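Local coordinates for proteasome assembly chaperone 2 (PAC2) homologue Rv2125 (Mycobacterium tuberculosis, PDB 5UN0), which is of unknown function but belongs to the PAC2 family, related to a eukaryotic proteasome assembly chaperone, and may therefore act in protein assembly, at residues Pro64-Ser69 with Val81-Val86; Leu99-Ile103 with Phe159-Cys163; Asp120-Arg125 with Leu231-Gln236; Ile191-Arg195 with Leu207-Pro211. One frame throughout, in Å; residues are numbered along the deposited sequence.

Interaction 1: residues Pro64-Ser69 with Val81-Val86; sequences PAMRIS and VLMCGV
Arg67 and Cys84 face each other as an antiparallel hydrogen-bonded pair, with Arg67 N giving its hydrogen to Cys84 O at 3.0 Å and Cys84 N returning one to Arg67 O at 3.0 Å. The same double exchange recurs two residues on, where Ser69 N reaches Leu82 O at 3.0 Å and Leu82 N reaches Ser69 O at 2.9 Å. Ile68 and Met83, the non-hydrogen-bonded pair between them, meet through side chains instead. They lie alongside each other on one face, Ile68 CG1 3.8 Å from Met83 CG, while the other branch, Ile68 CG2, touches Val81 CG1 at 3.7 Å. Met66 joins this face by bending. With CG anti to its nitrogen (chi1 -158°) and the chain turned again at chi2, its CE comes within 3.8 Å of Met83 CB. Opposite Met66, Gly85 has phi 162° and psi 172°, a backbone shape that suits glycine. Arg67, Ser69, Leu82 and Cys84 occupy the other face.

Further out, strand 31-36 bonds to the backbone of Met66 and Ile68, and strand 2-7 to that of Val81, placing this hairpin inside the mixed sheet. Leu82 packs against helix 16-27, a fitting place for a branched apolar chain. The Arg67 guanidinium bonds to Gln62 OE1 through NH2 and only weakly to Ala65 O through NH1, with Glu35 a long, weak ion partner. Directional bonding across the pair is therefore left to the backbone, whereas side chains add mainly apolar packing, and the polar end of the one charged side chain finds its main partner, Gln62, outside the two strands.

Interaction 2: residues Leu99-Ile103 with Phe159-Cys163; sequences LLAVI and FQSAC
Leu99 sends CD1 over one face of the Phe159 ring, a CH-pi contact with the methyl 4.0 Å from the ring centroid and 14° off its normal. The leucine crosses the phenylalanine at about a right angle, and its CD1 also lies 3.9 Å from Phe159 CE2, displaced toward the rim. Phe159 can be met this way because its CG stands anti to the backbone N (chi1 174°), which swings the ring off its own helix and into the gap between the two.

Leu100, one residue later, reaches past the ring to the next turn of the partner helix. Its two methyls divide the work: CD2 meets Cys163 SG at 4.0 Å, and CD1 rests against Ala162 O at 3.9 Å. The small side chain of Ala162 lets the leucine lie close to the backbone there. Ile103, a full turn after Leu99, and Phe159 approach each other head-on from the two helices. Ile103 CD1 arrives at the ring edge near the plane, 4.0 Å from Phe159 CZ, and stands 4.3 Å from Cys163 SG.

The helix segments run at 47° to each other with axes 11.5 Å apart, a wide spacing that long side chains have to bridge. Both Ile103 and Phe159 also rest on Val111 of strand 110-119, so the pair packs against the same side of the sheet; Ser161, on the partner helix, touches Leu61 of a second subunit. No hydrogen bond joins the segments: the contact relies on methyl, sulfur and aromatic surfaces, chiefly dispersion and exclusion of water, with little directional demand.

Interaction 3: residues Asp120-Arg125 with Leu231-Gln236; sequences DTPHTR and LAEYVQ
Tyr234 donates its phenolic hydrogen to Asp120, OH to OD1 at 2.7 Å, and this is the hydrogen bond that ties loop 120-125 to the C-terminal helix. The hydroxyl meets the carboxylate from above, 39° out of its plane. The same OH is also hydrogen-bonded to His179 NE2, which helps fix the ring's position.

Packing of ring on backbone follows: one face of the Tyr234 ring lies against the peptide joining Asp120 to Thr121, Thr121 N standing 3.6 Å above its plane. A tyrosine suits the site, offering a flat surface and a polar end at once.

Van der Waals contacts make up the rest. The apolar pair is Pro122 CG with Tyr234 CB, at 4.2 Å; His123 CE1 meets Leu231 CD1 at 4.2 Å, and Thr124 OG1 lies 4.0 Å from Val235 CG1. Arg125 reaches over Val235, with Val235 O over a face of its guanidinium; its very close approach to Gln236 is doubtful.

His123 is hydrogen-bonded to Tyr180 through ND1 and touches Ile221 of helix 210-222. The short helix 231-235 thus sits on a surface loop between strands 110-119 and 129-132, beside the end of helix 210-222.

Interaction 4: residues Ile191-Arg195 with Leu207-Pro211; sequences IALLR and LADLP
The Arg195 guanidinium has Leu207 CD1 at its edge, near the plane, with Arg195 NH2 3.8 Å away. Over the centre of one face lies CG2 of Ile191, a residue one turn back in the same helix. The contact joins two consecutive helices, 188-201 and 210-222, whose connecting loop ends in a type II' beta turn, Leu207 to Leu210, that leads straight into the second helix. The arginine is extended from CG to NE, and this carries the charged group out past the apolar patch: one face lies on Ile191 CG2 and the edge meets a Leu207 methyl, on an exposed residue.

The turn folds its two leucines back onto the first helix. Leu194 CD1 touches both, 4.0 Å from Leu207 CD2 and 3.7 Å from Leu210 CD1; the Leu194 side chain slides past Leu207 but crosses Leu210 at about a right angle. Leu194 also touches His23 and Leu24 of helix 16-27, so leucine, with two spreading methyls, suits this junction of three helices.

Pro211 fits the first turn of its helix, where a backbone N-H is not needed for the helical bonding pattern. Ile191 lies along this helix start, running past Leu210 in the opposite direction. Its CG1 is 3.9 Å from Leu210 CB, and its terminal methyl, Ile191 CD1, comes 4.0 Å from Pro211 N.

Interactions 1 and 2 adjoin, their centres about 13 Å apart: Ile68 CD1 packs 4.1 Å from Val102 CG1, joining the sheet's hairpin to helix 92-105, which follows strand 80-85. Interaction 4 lies on the other side of the chain's centre from interaction 2, about 27 Å between centres, where helices 188-201 and 210-222 meet. Interaction 3 is remote, its centre about 34 Å from that of interaction 1. Along the chain interaction 1 closes first; interactions 2 and 3 then alternate their segments, and interaction 4 is nested within the loop that interaction 3 closes. The C-terminal helix is thereby brought back to the segment that follows strand 110-119, an interior strand of the sheet.

Interaction 1: residues Pro64-Ser69 with Val81-Val86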
loop_
_atom_site.group_PDB
_atom_site.type_symbol
_atom_site.label_atom_id
_atom_site.label_comp_id
_atom_site.label_asym_id
_atom_site.label_seq_id
_atom_site.Cartn_x
_atom_site.Cartn_y
_atom_site.Cartn_z
ATOM N N PRO A 64 -10.016 -6.297 10.681
ATOM C CA PRO A 64 -10.628 -6.518 9.382
ATOM C C PRO A 64 -10.752 -7.998 9.135
ATOM O O PRO A 64 -9.897 -8.765 9.572
ATOM C CB PRO A 64 -9.629 -5.907 8.409
ATOM C CG PRO A 64 -8.331 -5.962 9.127
ATOM C CD PRO A 64 -8.663 -5.725 10.563
ATOM N N ALA A 65 -11.816 -8.400 8.454
ATOM C CA ALA A 65 -12.111 -9.811 8.278
ATOM C C ALA A 65 -13.230 -10.010 7.284
ATOM O O ALA A 65 -13.855 -9.038 6.813
ATOM C CB ALA A 65 -12.490 -10.434 9.618
ATOM N N MET A 66 -13.497 -11.288 7.008
ATOM C CA MET A 66 -14.614 -11.705 6.167
ATOM C C MET A 66 -15.688 -12.367 7.023
ATOM O O MET A 66 -15.458 -13.430 7.575
ATOM C CB MET A 66 -14.121 -12.687 5.109
ATOM C CG MET A 66 -15.019 -12.778 3.888
ATOM S SD MET A 66 -15.044 -11.216 2.985
ATOM C CE MET A 66 -16.699 -11.266 2.314
ATOM N N ARG A 67 -16.850 -11.722 7.146
ATOM C CA ARG A 67 -17.982 -12.263 7.923
ATOM C C ARG A 67 -18.954 -13.057 7.048
ATOM O O ARG A 67 -19.439 -12.578 6.018
ATOM C CB ARG A 67 -18.708 -11.147 8.680
ATOM C CG ARG A 67 -17.894 -10.662 9.861
ATOM C CD ARG A 67 -18.237 -9.242 10.364
ATOM N NE ARG A 67 -17.066 -8.625 11.023
ATOM C CZ ARG A 67 -16.030 -8.098 10.356
ATOM N NH1 ARG A 67 -16.010 -8.096 9.021
ATOM N NH2 ARG A 67 -15.004 -7.565 11.015
ATOM N N ILE A 68 -19.197 -14.299 7.449
ATOM C CA ILE A 68 -20.116 -15.172 6.748
ATOM C C ILE A 68 -21.249 -15.504 7.702
ATOM O O ILE A 68 -21.014 -16.012 8.799
ATOM C CB ILE A 68 -19.412 -16.454 6.269
ATOM C CG1 ILE A 68 -18.255 -16.091 5.329
ATOM C CG2 ILE A 68 -20.409 -17.396 5.592
ATOM C CD1 ILE A 68 -17.486 -17.272 4.763
ATOM N N SER A 69 -22.476 -15.204 7.286
ATOM C CA SER A 69 -23.656 -15.480 8.102
ATOM C C SER A 69 -24.742 -16.227 7.297
ATOM O O SER A 69 -24.700 -16.253 6.061
ATOM C CB SER A 69 -24.187 -14.173 8.686
ATOM O OG SER A 69 -24.505 -13.257 7.668
ATOM N N VAL A 81 -26.710 -17.613 2.079
ATOM C CA VAL A 81 -25.468 -17.416 2.820
ATOM C C VAL A 81 -24.846 -16.111 2.393
ATOM O O VAL A 81 -24.546 -15.903 1.213
ATOM C CB VAL A 81 -24.456 -18.557 2.596
ATOM C CG1 VAL A 81 -23.156 -18.233 3.307
ATOM C CG2 VAL A 81 -25.006 -19.870 3.116
ATOM N N LEU A 82 -24.658 -15.235 3.368
ATOM C CA LEU A 82 -24.215 -13.867 3.109
ATOM C C LEU A 82 -22.756 -13.754 3.459
ATOM O O LEU A 82 -22.311 -14.336 4.444
ATOM C CB LEU A 82 -25.020 -12.853 3.935
ATOM C CG LEU A 82 -26.522 -12.814 3.683
ATOM C CD1 LEU A 82 -27.182 -11.677 4.427
ATOM C CD2 LEU A 82 -26.812 -12.679 2.209
ATOM N N MET A 83 -22.031 -12.997 2.639
ATOM C CA MET A 83 -20.616 -12.724 2.869
ATOM C C MET A 83 -20.341 -11.242 2.734
ATOM O O MET A 83 -20.766 -10.602 1.784
ATOM C CB MET A 83 -19.753 -13.466 1.873
ATOM C CG MET A 83 -19.811 -14.968 2.015
ATOM S SD MET A 83 -18.778 -15.711 0.757
ATOM C CE MET A 83 -19.160 -17.443 1.015
ATOM N N CYS A 84 -19.632 -10.692 3.701
ATOM C CA CYS A 84 -19.371 -9.282 3.673
ATOM C C CYS A 84 -18.106 -8.949 4.414
ATOM O O CYS A 84 -17.873 -9.435 5.516
ATOM C CB CYS A 84 -20.525 -8.504 4.271
ATOM S SG CYS A 84 -20.537 -6.832 3.616
ATOM N N GLY A 85 -17.291 -8.100 3.796
ATOM C CA GLY A 85 -16.047 -7.701 4.398
ATOM C C GLY A 85 -15.089 -7.100 3.407
ATOM O O GLY A 85 -15.325 -7.124 2.204
ATOM N N VAL A 86 -13.998 -6.563 3.942
ATOM C CA VAL A 86 -13.038 -5.822 3.157
ATOM C C VAL A 86 -12.257 -6.724 2.226
ATOM O O VAL A 86 -11.994 -7.893 2.529
ATOM C CB VAL A 86 -12.024 -5.049 4.031
ATOM C CG1 VAL A 86 -12.735 -4.158 5.048
ATOM C CG2 VAL A 86 -11.037 -6.004 4.704
#

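Interaction 2: residues Leu99-Ile103 with Phe159-Cys163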
loop_
_atom_site.group_PDB
_atom_site.type_symbol
_atom_site.label_atom_id
_atom_site.label_comp_id
_atom_site.label_asym_id
_atom_site.label_seq_id
_atom_site.Cartn_x
_atom_site.Cartn_y
_atom_site.Cartn_z
ATOM N N LEU A 99 -12.905 -19.756 0.806
ATOM C CA LEU A 99 -14.328 -19.486 0.625
ATOM C C LEU A 99 -15.006 -20.623 -0.090
ATOM O O LEU A 99 -16.093 -21.039 0.286
ATOM C CB LEU A 99 -14.547 -18.201 -0.192
ATOM C CG LEU A 99 -14.044 -16.864 0.362
ATOM C CD1 LEU A 99 -14.419 -15.753 -0.590
ATOM C CD2 LEU A 99 -14.612 -16.589 1.742
ATOM N N LEU A 100 -14.362 -21.132 -1.124
ATOM C CA LEU A 100 -14.861 -22.333 -1.831
ATOM C C LEU A 100 -15.062 -23.557 -0.937
ATOM O O LEU A 100 -16.017 -24.312 -1.127
ATOM C CB LEU A 100 -13.925 -22.705 -2.978
ATOM C CG LEU A 100 -13.996 -21.731 -4.130
ATOM C CD1 LEU A 100 -12.995 -22.167 -5.169
ATOM C CD2 LEU A 100 -15.397 -21.694 -4.728
ATOM N N ALA A 101 -14.157 -23.758 0.020
ATOM C CA ALA A 101 -14.297 -24.854 0.963
ATOM C C ALA A 101 -15.548 -24.657 1.808
ATOM O O ALA A 101 -16.261 -25.616 2.138
ATOM C CB ALA A 101 -13.065 -24.960 1.850
ATOM N N VAL A 102 -15.815 -23.409 2.163
ATOM C CA VAL A 102 -17.031 -23.072 2.920
ATOM C C VAL A 102 -18.207 -23.434 2.040
ATOM O O VAL A 102 -19.160 -24.082 2.463
ATOM C CB VAL A 102 -17.108 -21.567 3.293
ATOM C CG1 VAL A 102 -18.320 -21.288 4.165
ATOM C CG2 VAL A 102 -15.860 -21.103 4.034
ATOM N N ILE A 103 -18.109 -23.012 0.790
ATOM C CA ILE A 103 -19.147 -23.264 -0.200
ATOM C C ILE A 103 -19.407 -24.740 -0.361
ATOM O O ILE A 103 -20.547 -25.165 -0.497
ATOM C CB ILE A 103 -18.740 -22.648 -1.550
ATOM C CG1 ILE A 103 -19.160 -21.194 -1.549
ATOM C CG2 ILE A 103 -19.354 -23.391 -2.736
ATOM C CD1 ILE A 103 -18.576 -20.419 -2.702
ATOM N N PHE A 159 -12.897 -13.925 -7.471
ATOM C CA PHE A 159 -13.698 -14.901 -6.754
ATOM C C PHE A 159 -14.755 -15.436 -7.690
ATOM O O PHE A 159 -15.029 -16.642 -7.726
ATOM C CB PHE A 159 -14.353 -14.245 -5.542
ATOM C CG PHE A 159 -15.326 -15.129 -4.808
ATOM C CD1 PHE A 159 -16.537 -14.626 -4.381
ATOM C CD2 PHE A 159 -15.013 -16.457 -4.518
ATOM C CE1 PHE A 159 -17.429 -15.417 -3.689
ATOM C CE2 PHE A 159 -15.893 -17.258 -3.816
ATOM C CZ PHE A 159 -17.111 -16.734 -3.402
ATOM N N GLN A 160 -15.337 -14.528 -8.452
ATOM C CA GLN A 160 -16.329 -14.903 -9.432
ATOM C C GLN A 160 -15.718 -15.971 -10.311
ATOM O O GLN A 160 -16.282 -17.043 -10.487
ATOM C CB GLN A 160 -16.730 -13.675 -10.256
ATOM C CG GLN A 160 -18.037 -13.795 -11.012
ATOM C CD GLN A 160 -17.887 -14.448 -12.354
ATOM O OE1 GLN A 160 -16.841 -15.013 -12.667
ATOM N NE2 GLN A 160 -18.934 -14.357 -13.176
ATOM N N SER A 161 -14.550 -15.643 -10.862
ATOM C CA SER A 161 -13.791 -16.522 -11.746
ATOM C C SER A 161 -13.344 -17.822 -11.083
ATOM O O SER A 161 -13.221 -18.850 -11.737
ATOM C CB SER A 161 -12.565 -15.784 -12.266
ATOM O OG SER A 161 -11.588 -16.702 -12.713
ATOM N N ALA A 162 -13.064 -17.764 -9.794
ATOM C CA ALA A 162 -12.745 -18.965 -9.033
ATOM C C ALA A 162 -13.969 -19.891 -8.890
ATOM O O ALA A 162 -13.826 -21.109 -8.825
ATOM C CB ALA A 162 -12.215 -18.581 -7.660
ATOM N N CYS A 163 -15.164 -19.317 -8.855
ATOM C CA CYS A 163 -16.379 -20.124 -8.739
ATOM C C CYS A 163 -16.654 -20.856 -10.051
ATOM O O CYS A 163 -16.803 -22.087 -10.073
ATOM C CB CYS A 163 -17.571 -19.256 -8.338
ATOM S SG CYS A 163 -17.546 -18.816 -6.589
#

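Interaction 3: residues Asp120-Arg125 with Leu231-Gln236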
loop_
_atom_site.group_PDB
_atom_site.type_symbol
_atom_site.label_atom_id
_atom_site.label_comp_id
_atom_site.label_asym_id
_atom_site.label_seq_id
_atom_site.Cartn_x
_atom_site.Cartn_y
_atom_site.Cartn_z
ATOM N N ASP A 120 -19.510 8.047 -15.148
ATOM C CA ASP A 120 -20.148 9.238 -15.694
ATOM C C ASP A 120 -21.609 8.878 -15.952
ATOM O O ASP A 120 -21.924 8.235 -16.957
ATOM C CB ASP A 120 -19.479 9.688 -17.007
ATOM C CG ASP A 120 -17.981 9.958 -16.860
ATOM O OD1 ASP A 120 -17.551 10.575 -15.853
ATOM O OD2 ASP A 120 -17.233 9.559 -17.782
ATOM N N THR A 121 -22.490 9.274 -15.031
ATOM C CA THR A 121 -23.914 8.937 -15.127
ATOM C C THR A 121 -24.760 9.923 -14.302
ATOM O O THR A 121 -24.349 10.338 -13.218
ATOM C CB THR A 121 -24.171 7.476 -14.674
ATOM O OG1 THR A 121 -25.554 7.134 -14.841
ATOM C CG2 THR A 121 -23.765 7.268 -13.211
ATOM N N PRO A 122 -25.938 10.316 -14.812
ATOM C CA PRO A 122 -26.764 11.267 -14.050
ATOM C C PRO A 122 -27.359 10.647 -12.788
ATOM O O PRO A 122 -27.598 9.438 -12.741
ATOM C CB PRO A 122 -27.886 11.659 -15.024
ATOM C CG PRO A 122 -27.783 10.737 -16.188
ATOM C CD PRO A 122 -26.571 9.870 -16.062
ATOM N N HIS A 123 -27.578 11.476 -11.776
ATOM C CA HIS A 123 -28.279 11.050 -10.570
ATOM C C HIS A 123 -29.783 11.188 -10.729
ATOM O O HIS A 123 -30.542 10.759 -9.861
ATOM C CB HIS A 123 -27.817 11.861 -9.362
ATOM C CG HIS A 123 -28.253 13.297 -9.385
ATOM N ND1 HIS A 123 -27.542 14.280 -10.035
ATOM C CD2 HIS A 123 -29.315 13.919 -8.813
ATOM C CE1 HIS A 123 -28.147 15.443 -9.870
ATOM N NE2 HIS A 123 -29.225 15.252 -9.132
ATOM N N THR A 124 -30.202 11.796 -11.836
ATOM C CA THR A 124 -31.617 12.069 -12.099
ATOM C C THR A 124 -32.248 11.025 -13.027
ATOM O O THR A 124 -33.409 11.162 -13.431
ATOM C CB THR A 124 -31.801 13.467 -12.719
ATOM O OG1 THR A 124 -31.114 13.539 -13.977
ATOM C CG2 THR A 124 -31.248 14.531 -11.787
ATOM N N ARG A 125 -31.479 9.989 -13.357
ATOM C CA ARG A 125 -31.960 8.893 -14.199
ATOM C C ARG A 125 -31.484 7.549 -13.653
ATOM O O ARG A 125 -30.529 7.497 -12.876
ATOM C CB ARG A 125 -31.500 9.095 -15.641
ATOM C CG ARG A 125 -32.482 9.901 -16.481
ATOM C CD ARG A 125 -31.794 10.526 -17.696
ATOM N NE ARG A 125 -32.631 11.412 -18.519
ATOM C CZ ARG A 125 -32.875 11.255 -19.832
ATOM N NH1 ARG A 125 -32.359 10.246 -20.542
ATOM N NH2 ARG A 125 -33.648 12.137 -20.461
ATOM N N LEU A 231 -25.157 18.584 -16.275
ATOM C CA LEU A 231 -26.224 17.606 -16.343
ATOM C C LEU A 231 -26.679 17.394 -17.745
ATOM O O LEU A 231 -26.909 16.262 -18.131
ATOM C CB LEU A 231 -27.450 18.014 -15.539
ATOM C CG LEU A 231 -27.768 17.183 -14.288
ATOM C CD1 LEU A 231 -26.540 16.824 -13.468
ATOM C CD2 LEU A 231 -28.762 17.892 -13.386
ATOM N N ALA A 232 -26.833 18.472 -18.509
ATOM C CA ALA A 232 -27.334 18.318 -19.859
ATOM C C ALA A 232 -26.459 17.316 -20.585
ATOM O O ALA A 232 -26.964 16.442 -21.294
ATOM C CB ALA A 232 -27.344 19.632 -20.602
ATOM N N GLU A 233 -25.148 17.422 -20.371
ATOM C CA GLU A 233 -24.217 16.524 -21.023
ATOM C C GLU A 233 -24.596 15.102 -20.681
ATOM O O GLU A 233 -24.813 14.264 -21.565
ATOM C CB GLU A 233 -22.775 16.777 -20.535
ATOM C CG GLU A 233 -22.111 18.075 -21.009
ATOM C CD GLU A 233 -20.609 17.939 -21.276
ATOM O OE1 GLU A 233 -20.258 17.296 -22.280
ATOM O OE2 GLU A 233 -19.769 18.497 -20.524
ATOM N N TYR A 234 -24.691 14.849 -19.381
ATOM C CA TYR A 234 -24.957 13.507 -18.883
ATOM C C TYR A 234 -26.327 12.994 -19.251
ATOM O O TYR A 234 -26.466 11.873 -19.725
ATOM C CB TYR A 234 -24.796 13.475 -17.360
ATOM C CG TYR A 234 -23.378 13.189 -16.901
ATOM C CD1 TYR A 234 -22.319 13.047 -17.810
ATOM C CD2 TYR A 234 -23.093 13.069 -15.555
ATOM C CE1 TYR A 234 -21.036 12.786 -17.370
ATOM C CE2 TYR A 234 -21.813 12.810 -15.106
ATOM C CZ TYR A 234 -20.787 12.670 -16.016
ATOM O OH TYR A 234 -19.506 12.414 -15.573
ATOM N N VAL A 235 -27.339 13.821 -19.034
ATOM C CA VAL A 235 -28.712 13.395 -19.279
ATOM C C VAL A 235 -28.825 12.841 -20.690
ATOM O O VAL A 235 -29.555 11.885 -20.912
ATOM C CB VAL A 235 -29.754 14.514 -19.048
ATOM C CG1 VAL A 235 -29.870 14.831 -17.565
ATOM C CG2 VAL A 235 -29.377 15.755 -19.820
ATOM N N GLN A 236 -28.084 13.408 -21.638
ATOM C CA GLN A 236 -28.040 12.834 -22.969
ATOM C C GLN A 236 -26.618 12.780 -23.526
ATOM O O GLN A 236 -25.922 11.764 -23.397
ATOM C CB GLN A 236 -28.973 13.574 -23.927
ATOM C CG GLN A 236 -30.438 13.688 -23.445
ATOM C CD GLN A 236 -31.130 12.352 -23.175
ATOM O OE1 GLN A 236 -31.923 12.232 -22.240
ATOM N NE2 GLN A 236 -30.847 11.355 -23.999
#

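Interaction 4: residues Ile191-Arg195 with Leu207-Pro211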
loop_
_atom_site.group_PDB
_atom_site.type_symbol
_atom_site.label_atom_id
_atom_site.label_comp_id
_atom_site.label_asym_id
_atom_site.label_seq_id
_atom_site.Cartn_x
_atom_site.Cartn_y
_atom_site.Cartn_z
ATOM N N ILE A 191 -30.920 -0.490 -4.031
ATOM C CA ILE A 191 -32.175 -1.013 -4.541
ATOM C C ILE A 191 -31.896 -1.837 -5.781
ATOM O O ILE A 191 -32.228 -3.031 -5.845
ATOM C CB ILE A 191 -33.169 0.107 -4.876
ATOM C CG1 ILE A 191 -33.732 0.701 -3.576
ATOM C CG2 ILE A 191 -34.281 -0.434 -5.760
ATOM C CD1 ILE A 191 -34.843 1.719 -3.748
ATOM N N ALA A 192 -31.257 -1.187 -6.752
ATOM C CA ALA A 192 -30.950 -1.813 -8.038
ATOM C C ALA A 192 -30.250 -3.147 -7.865
ATOM O O ALA A 192 -30.641 -4.125 -8.474
ATOM C CB ALA A 192 -30.109 -0.889 -8.890
ATOM N N LEU A 193 -29.235 -3.190 -7.014
ATOM C CA LEU A 193 -28.502 -4.441 -6.769
ATOM C C LEU A 193 -29.411 -5.504 -6.159
ATOM O O LEU A 193 -29.348 -6.664 -6.525
ATOM C CB LEU A 193 -27.293 -4.223 -5.843
ATOM C CG LEU A 193 -26.085 -3.442 -6.393
ATOM C CD1 LEU A 193 -25.049 -3.216 -5.292
ATOM C CD2 LEU A 193 -25.434 -4.133 -7.590
ATOM N N LEU A 194 -30.248 -5.082 -5.225
ATOM C CA LEU A 194 -31.169 -5.986 -4.559
ATOM C C LEU A 194 -32.112 -6.632 -5.551
ATOM O O LEU A 194 -32.428 -7.818 -5.442
ATOM C CB LEU A 194 -31.977 -5.241 -3.496
ATOM C CG LEU A 194 -31.224 -5.013 -2.188
ATOM C CD1 LEU A 194 -31.942 -3.955 -1.371
ATOM C CD2 LEU A 194 -31.058 -6.332 -1.416
ATOM N N ARG A 195 -32.555 -5.853 -6.525
ATOM C CA ARG A 195 -33.455 -6.369 -7.537
ATOM C C ARG A 195 -32.760 -7.433 -8.376
ATOM O O ARG A 195 -33.370 -8.437 -8.745
ATOM C CB ARG A 195 -34.003 -5.220 -8.383
ATOM C CG ARG A 195 -35.005 -4.411 -7.589
ATOM C CD ARG A 195 -35.321 -3.066 -8.196
ATOM N NE ARG A 195 -36.325 -2.385 -7.375
ATOM C CZ ARG A 195 -36.827 -1.183 -7.640
ATOM N NH1 ARG A 195 -36.417 -0.509 -8.708
ATOM N NH2 ARG A 195 -37.735 -0.651 -6.827
ATOM N N LEU A 207 -38.132 -4.231 0.315
ATOM C CA LEU A 207 -37.311 -3.033 0.243
ATOM C C LEU A 207 -37.569 -2.110 1.416
ATOM O O LEU A 207 -36.720 -1.272 1.737
ATOM C CB LEU A 207 -37.533 -2.279 -1.057
ATOM C CG LEU A 207 -37.142 -3.049 -2.314
ATOM C CD1 LEU A 207 -37.842 -2.457 -3.523
ATOM C CD2 LEU A 207 -35.637 -3.026 -2.510
ATOM N N ALA A 208 -38.731 -2.259 2.055
ATOM C CA ALA A 208 -39.088 -1.456 3.232
ATOM C C ALA A 208 -39.086 0.062 2.950
ATOM O O ALA A 208 -39.904 0.543 2.161
ATOM C CB ALA A 208 -38.178 -1.800 4.406
ATOM N N ASP A 209 -38.163 0.795 3.578
ATOM C CA ASP A 209 -38.149 2.251 3.552
ATOM C C ASP A 209 -37.151 2.804 2.529
ATOM O O ASP A 209 -36.904 4.012 2.484
ATOM C CB ASP A 209 -37.749 2.751 4.953
ATOM C CG ASP A 209 -38.409 4.082 5.342
ATOM O OD1 ASP A 209 -39.557 4.355 4.912
ATOM O OD2 ASP A 209 -37.780 4.847 6.125
ATOM N N LEU A 210 -36.571 1.932 1.710
ATOM C CA LEU A 210 -35.507 2.359 0.793
ATOM C C LEU A 210 -35.969 3.391 -0.247
ATOM O O LEU A 210 -35.267 4.371 -0.493
ATOM C CB LEU A 210 -34.837 1.155 0.106
ATOM C CG LEU A 210 -33.725 0.448 0.889
ATOM C CD1 LEU A 210 -33.279 -0.803 0.158
ATOM C CD2 LEU A 210 -32.524 1.349 1.127
ATOM N N PRO A 211 -37.146 3.179 -0.863
ATOM C CA PRO A 211 -37.592 4.153 -1.862
ATOM C C PRO A 211 -37.665 5.575 -1.306
ATOM O O PRO A 211 -37.177 6.515 -1.929
ATOM C CB PRO A 211 -38.981 3.639 -2.243
ATOM C CG PRO A 211 -38.903 2.166 -2.018
ATOM C CD PRO A 211 -38.049 2.014 -0.792
#